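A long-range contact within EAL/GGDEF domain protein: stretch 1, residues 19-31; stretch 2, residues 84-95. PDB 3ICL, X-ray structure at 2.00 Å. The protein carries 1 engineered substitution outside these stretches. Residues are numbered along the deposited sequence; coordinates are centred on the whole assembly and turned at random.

Stretch 1 19-31: QALAAHERDGNPV
Stretch 2 (84-95) ILLNGAKDTLNG

The contact is a compact loop-to-loop junction, in which two backbone N-H groups of one stretch are bonded by the other and a small apolar cluster closes one end, burying 522 Å² in total. Stretch 1 finishes a helix at Ala 23, with His 24 N bonded to Ala 20 O at 2.7 Å. His 24 leaves helical geometry (phi/psi -120/108), and the chain then makes a type I turn from Arg 26 to Asn 29, in which Asn 29 N lies 3.2 Å from Arg 26 O. Stretch 2 enters as a strand and then bends, Gly 88 N bonding Leu 86 O at 2.9 Å, before a type II turn from Ala 89 to Thr 92.

The register is set by Asn 29 and Lys 90, whose CA atoms are 4.2 Å apart. Asn 29 (phi/psi -150/56; chi1 t, chi2 28°) brings its side chain to the other backbone, where Lys 90 N donates to Asn 29 OD1 at 3.0 Å; OD1 is modelled too close to a neighbour, so its position is less certain. The firmer bond runs from Ala 89 N to Pro 30 O, 2.8 Å with an angle of 158° at the hydrogen. The same carbonyl receives a CA-H...O contact, Gly 88 CA to Pro 30 O at 3.4 Å.

Gly 88 adopts phi/psi 93/96, where a CB would jam against the preceding carbonyl oxygen and also clash with Asn 29 OD1. Without one, Gly 88 CA sits over a face of the His 24 ring (chi1 m, chi2 -59°), 4.2 Å from the centroid, in a CH-pi contact. Asn 87 (chi1 t, chi2 20°) approaches the ring edge, Asn 87 OD1 being 3.2 Å from His 24 CD2 and 3.1 Å from Ala 20 CB.

Leu 85 (chi1 t, chi2 p) supplies the apolar end: Leu 85 CD1 packs 3.6 Å from Val 31 CG1 (Val 31 chi1 t) and 4.1 Å from Ala 20 CB, which points toward stretch 2.

The exposed Lys 90 is fully extended, all four chi angles t, with Lys 90 CB 3.1 Å from Gly 28 O. Lys 90 NZ lies 4.4 Å from Arg 26 NH2, a proximity of like charges that offers no attraction. A water links the loops, donating to Asp 27 OD1 at 2.9 Å and accepting a weak bond from Asn 94 ND2 at 2.7 Å. Within stretch 2, Thr 92 OG1 (chi1 p) donates to Ala 89 O at 2.6 Å and accepts from Gly 95 N at 2.9 Å.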

# COMPACT_ATOMS: atom_id res chain seq x y z
N GLN A 19 -14.24 8.05 -6.92
CA GLN A 19 -15.12 7.35 -7.85
C GLN A 19 -15.46 5.94 -7.37
O GLN A 19 -16.60 5.49 -7.51
CB GLN A 19 -14.48 7.28 -9.24
CG GLN A 19 -15.50 7.00 -10.34
CD GLN A 19 -16.55 8.10 -10.45
OE1 GLN A 19 -16.22 9.26 -10.71
NE2 GLN A 19 -17.81 7.75 -10.22
N ALA A 20 -14.49 5.25 -6.80
CA ALA A 20 -14.73 3.90 -6.30
C ALA A 20 -15.71 3.92 -5.13
O ALA A 20 -16.57 3.06 -5.02
CB ALA A 20 -13.41 3.25 -5.88
N LEU A 21 -15.58 4.92 -4.25
CA LEU A 21 -16.47 5.02 -3.11
C LEU A 21 -17.91 5.30 -3.55
O LEU A 21 -18.86 4.91 -2.88
CB LEU A 21 -15.99 6.11 -2.15
CG LEU A 21 -14.75 5.75 -1.33
CD1 LEU A 21 -14.19 6.98 -0.63
CD2 LEU A 21 -15.12 4.66 -0.31
N ALA A 22 -18.05 5.96 -4.69
CA ALA A 22 -19.38 6.28 -5.22
C ALA A 22 -19.96 5.05 -5.92
O ALA A 22 -21.17 4.82 -5.88
CB ALA A 22 -19.28 7.44 -6.21
N ALA A 23 -19.10 4.25 -6.53
CA ALA A 23 -19.51 3.05 -7.25
C ALA A 23 -19.72 1.82 -6.37
O ALA A 23 -20.66 1.04 -6.58
CB ALA A 23 -18.50 2.73 -8.34
N HIS A 24 -18.86 1.64 -5.37
CA HIS A 24 -18.97 0.47 -4.51
C HIS A 24 -19.19 0.75 -3.04
O HIS A 24 -18.28 1.20 -2.34
CB HIS A 24 -17.72 -0.40 -4.67
CG HIS A 24 -17.36 -0.68 -6.10
ND1 HIS A 24 -18.22 -1.32 -6.96
CD2 HIS A 24 -16.26 -0.38 -6.82
CE1 HIS A 24 -17.66 -1.41 -8.15
NE2 HIS A 24 -16.46 -0.85 -8.09
N GLU A 25 -20.40 0.48 -2.57
CA GLU A 25 -20.75 0.66 -1.17
C GLU A 25 -21.52 -0.55 -0.64
O GLU A 25 -22.18 -0.47 0.40
CB GLU A 25 -21.58 1.94 -0.97
CG GLU A 25 -20.78 3.25 -1.10
CD GLU A 25 -19.55 3.30 -0.21
OE1 GLU A 25 -19.61 2.84 0.95
OE2 GLU A 25 -18.51 3.83 -0.66
N ARG A 26 -21.43 -1.66 -1.36
CA ARG A 26 -22.08 -2.91 -0.96
C ARG A 26 -21.08 -3.67 -0.09
O ARG A 26 -19.88 -3.64 -0.36
CB ARG A 26 -22.40 -3.77 -2.18
CG ARG A 26 -23.68 -3.43 -2.92
CD ARG A 26 -23.71 -4.23 -4.22
NE ARG A 26 -23.09 -5.53 -4.03
CZ ARG A 26 -22.73 -6.35 -5.02
NH1 ARG A 26 -22.94 -6.01 -6.28
NH2 ARG A 26 -22.15 -7.51 -4.74
N ASP A 27 -21.58 -4.35 0.93
CA ASP A 27 -20.71 -5.10 1.83
C ASP A 27 -20.02 -6.26 1.11
O ASP A 27 -18.99 -6.75 1.56
CB ASP A 27 -21.52 -5.63 3.01
CG ASP A 27 -20.64 -6.21 4.10
OD1 ASP A 27 -19.87 -5.43 4.71
OD2 ASP A 27 -20.70 -7.43 4.34
N GLY A 28 -20.59 -6.68 -0.01
CA GLY A 28 -20.02 -7.79 -0.76
C GLY A 28 -18.95 -7.41 -1.77
O GLY A 28 -18.23 -8.28 -2.27
N ASN A 29 -18.83 -6.12 -2.07
CA ASN A 29 -17.83 -5.63 -3.02
C ASN A 29 -17.47 -4.22 -2.60
O ASN A 29 -17.55 -3.28 -3.39
CB ASN A 29 -18.41 -5.64 -4.44
CG ASN A 29 -17.35 -5.39 -5.50
OD1 ASN A 29 -16.18 -5.71 -5.30
ND2 ASN A 29 -17.75 -4.83 -6.64
N PRO A 30 -17.03 -4.05 -1.35
CA PRO A 30 -16.66 -2.75 -0.80
C PRO A 30 -15.34 -2.19 -1.30
O PRO A 30 -14.54 -2.88 -1.94
CB PRO A 30 -16.61 -3.02 0.69
CG PRO A 30 -15.94 -4.35 0.71
CD PRO A 30 -16.69 -5.12 -0.38
N VAL A 31 -15.13 -0.92 -1.01
CA VAL A 31 -13.89 -0.27 -1.36
C VAL A 31 -13.00 -0.57 -0.17
O VAL A 31 -13.45 -0.51 0.98
CB VAL A 31 -14.05 1.26 -1.48
CG1 VAL A 31 -12.69 1.92 -1.54
CG2 VAL A 31 -14.86 1.60 -2.71
N ILE A 84 -2.91 2.04 -1.38
CA ILE A 84 -3.44 1.07 -2.31
C ILE A 84 -4.97 1.02 -2.27
O ILE A 84 -5.57 0.72 -1.24
CB ILE A 84 -2.85 -0.31 -1.97
CG1 ILE A 84 -1.33 -0.23 -2.12
CG2 ILE A 84 -3.47 -1.39 -2.84
CD1 ILE A 84 -0.56 -1.23 -1.27
N LEU A 85 -5.58 1.31 -3.41
CA LEU A 85 -7.04 1.29 -3.53
C LEU A 85 -7.53 0.02 -4.19
O LEU A 85 -7.15 -0.29 -5.32
CB LEU A 85 -7.50 2.50 -4.34
CG LEU A 85 -8.91 2.48 -4.95
CD1 LEU A 85 -9.97 2.30 -3.86
CD2 LEU A 85 -9.14 3.78 -5.71
N LEU A 86 -8.37 -0.73 -3.47
CA LEU A 86 -8.96 -1.94 -4.02
C LEU A 86 -10.35 -1.52 -4.49
O LEU A 86 -11.26 -1.30 -3.69
CB LEU A 86 -9.03 -3.04 -2.96
CG LEU A 86 -7.68 -3.42 -2.35
CD1 LEU A 86 -7.86 -4.63 -1.46
CD2 LEU A 86 -6.65 -3.72 -3.44
N ASN A 87 -10.49 -1.39 -5.80
CA ASN A 87 -11.72 -0.94 -6.43
C ASN A 87 -12.79 -2.03 -6.49
O ASN A 87 -13.09 -2.56 -7.57
CB ASN A 87 -11.37 -0.43 -7.83
CG ASN A 87 -12.50 0.32 -8.50
OD1 ASN A 87 -13.42 0.80 -7.83
ND2 ASN A 87 -12.42 0.45 -9.82
N GLY A 88 -13.37 -2.34 -5.34
CA GLY A 88 -14.36 -3.40 -5.26
C GLY A 88 -13.58 -4.64 -4.88
O GLY A 88 -13.02 -5.31 -5.74
N ALA A 89 -13.54 -4.95 -3.59
CA ALA A 89 -12.75 -6.07 -3.08
C ALA A 89 -13.47 -7.40 -2.89
O ALA A 89 -13.07 -8.20 -2.04
CB ALA A 89 -12.08 -5.66 -1.78
N LYS A 90 -14.51 -7.66 -3.67
CA LYS A 90 -15.23 -8.92 -3.54
C LYS A 90 -14.26 -10.10 -3.67
O LYS A 90 -13.36 -10.10 -4.51
CB LYS A 90 -16.32 -9.03 -4.60
CG LYS A 90 -17.14 -10.32 -4.50
CD LYS A 90 -18.33 -10.30 -5.44
CE LYS A 90 -19.27 -11.47 -5.16
NZ LYS A 90 -20.54 -11.40 -5.95
N ASP A 91 -14.45 -11.09 -2.80
CA ASP A 91 -13.63 -12.30 -2.80
C ASP A 91 -12.18 -12.11 -2.36
O ASP A 91 -11.35 -12.99 -2.60
CB ASP A 91 -13.67 -12.95 -4.19
CG ASP A 91 -15.09 -13.26 -4.64
OD1 ASP A 91 -15.84 -13.89 -3.88
OD2 ASP A 91 -15.45 -12.86 -5.77
N THR A 92 -11.87 -10.99 -1.72
CA THR A 92 -10.51 -10.76 -1.25
C THR A 92 -10.51 -10.75 0.28
O THR A 92 -9.50 -10.43 0.90
CB THR A 92 -9.92 -9.41 -1.73
OG1 THR A 92 -10.68 -8.33 -1.16
CG2 THR A 92 -9.96 -9.31 -3.25
N LEU A 93 -11.65 -11.10 0.86
CA LEU A 93 -11.80 -11.10 2.31
C LEU A 93 -11.44 -9.71 2.83
O LEU A 93 -10.57 -9.55 3.70
CB LEU A 93 -10.91 -12.18 2.94
CG LEU A 93 -11.30 -13.63 2.57
CD1 LEU A 93 -10.31 -14.61 3.17
CD2 LEU A 93 -12.70 -13.94 3.09
N ASN A 94 -12.10 -8.70 2.27
CA ASN A 94 -11.89 -7.31 2.65
C ASN A 94 -10.43 -6.88 2.48
O ASN A 94 -9.89 -6.17 3.33
CB ASN A 94 -12.33 -7.09 4.09
CG ASN A 94 -13.77 -7.48 4.32
OD1 ASN A 94 -14.07 -8.42 5.06
ND2 ASN A 94 -14.68 -6.78 3.66
N GLY A 95 -9.82 -7.33 1.39
CA GLY A 95 -8.44 -6.98 1.11
C GLY A 95 -7.36 -7.81 1.77
O GLY A 95 -6.20 -7.68 1.42
O HOH W 1 -16.97 -5.82 4.65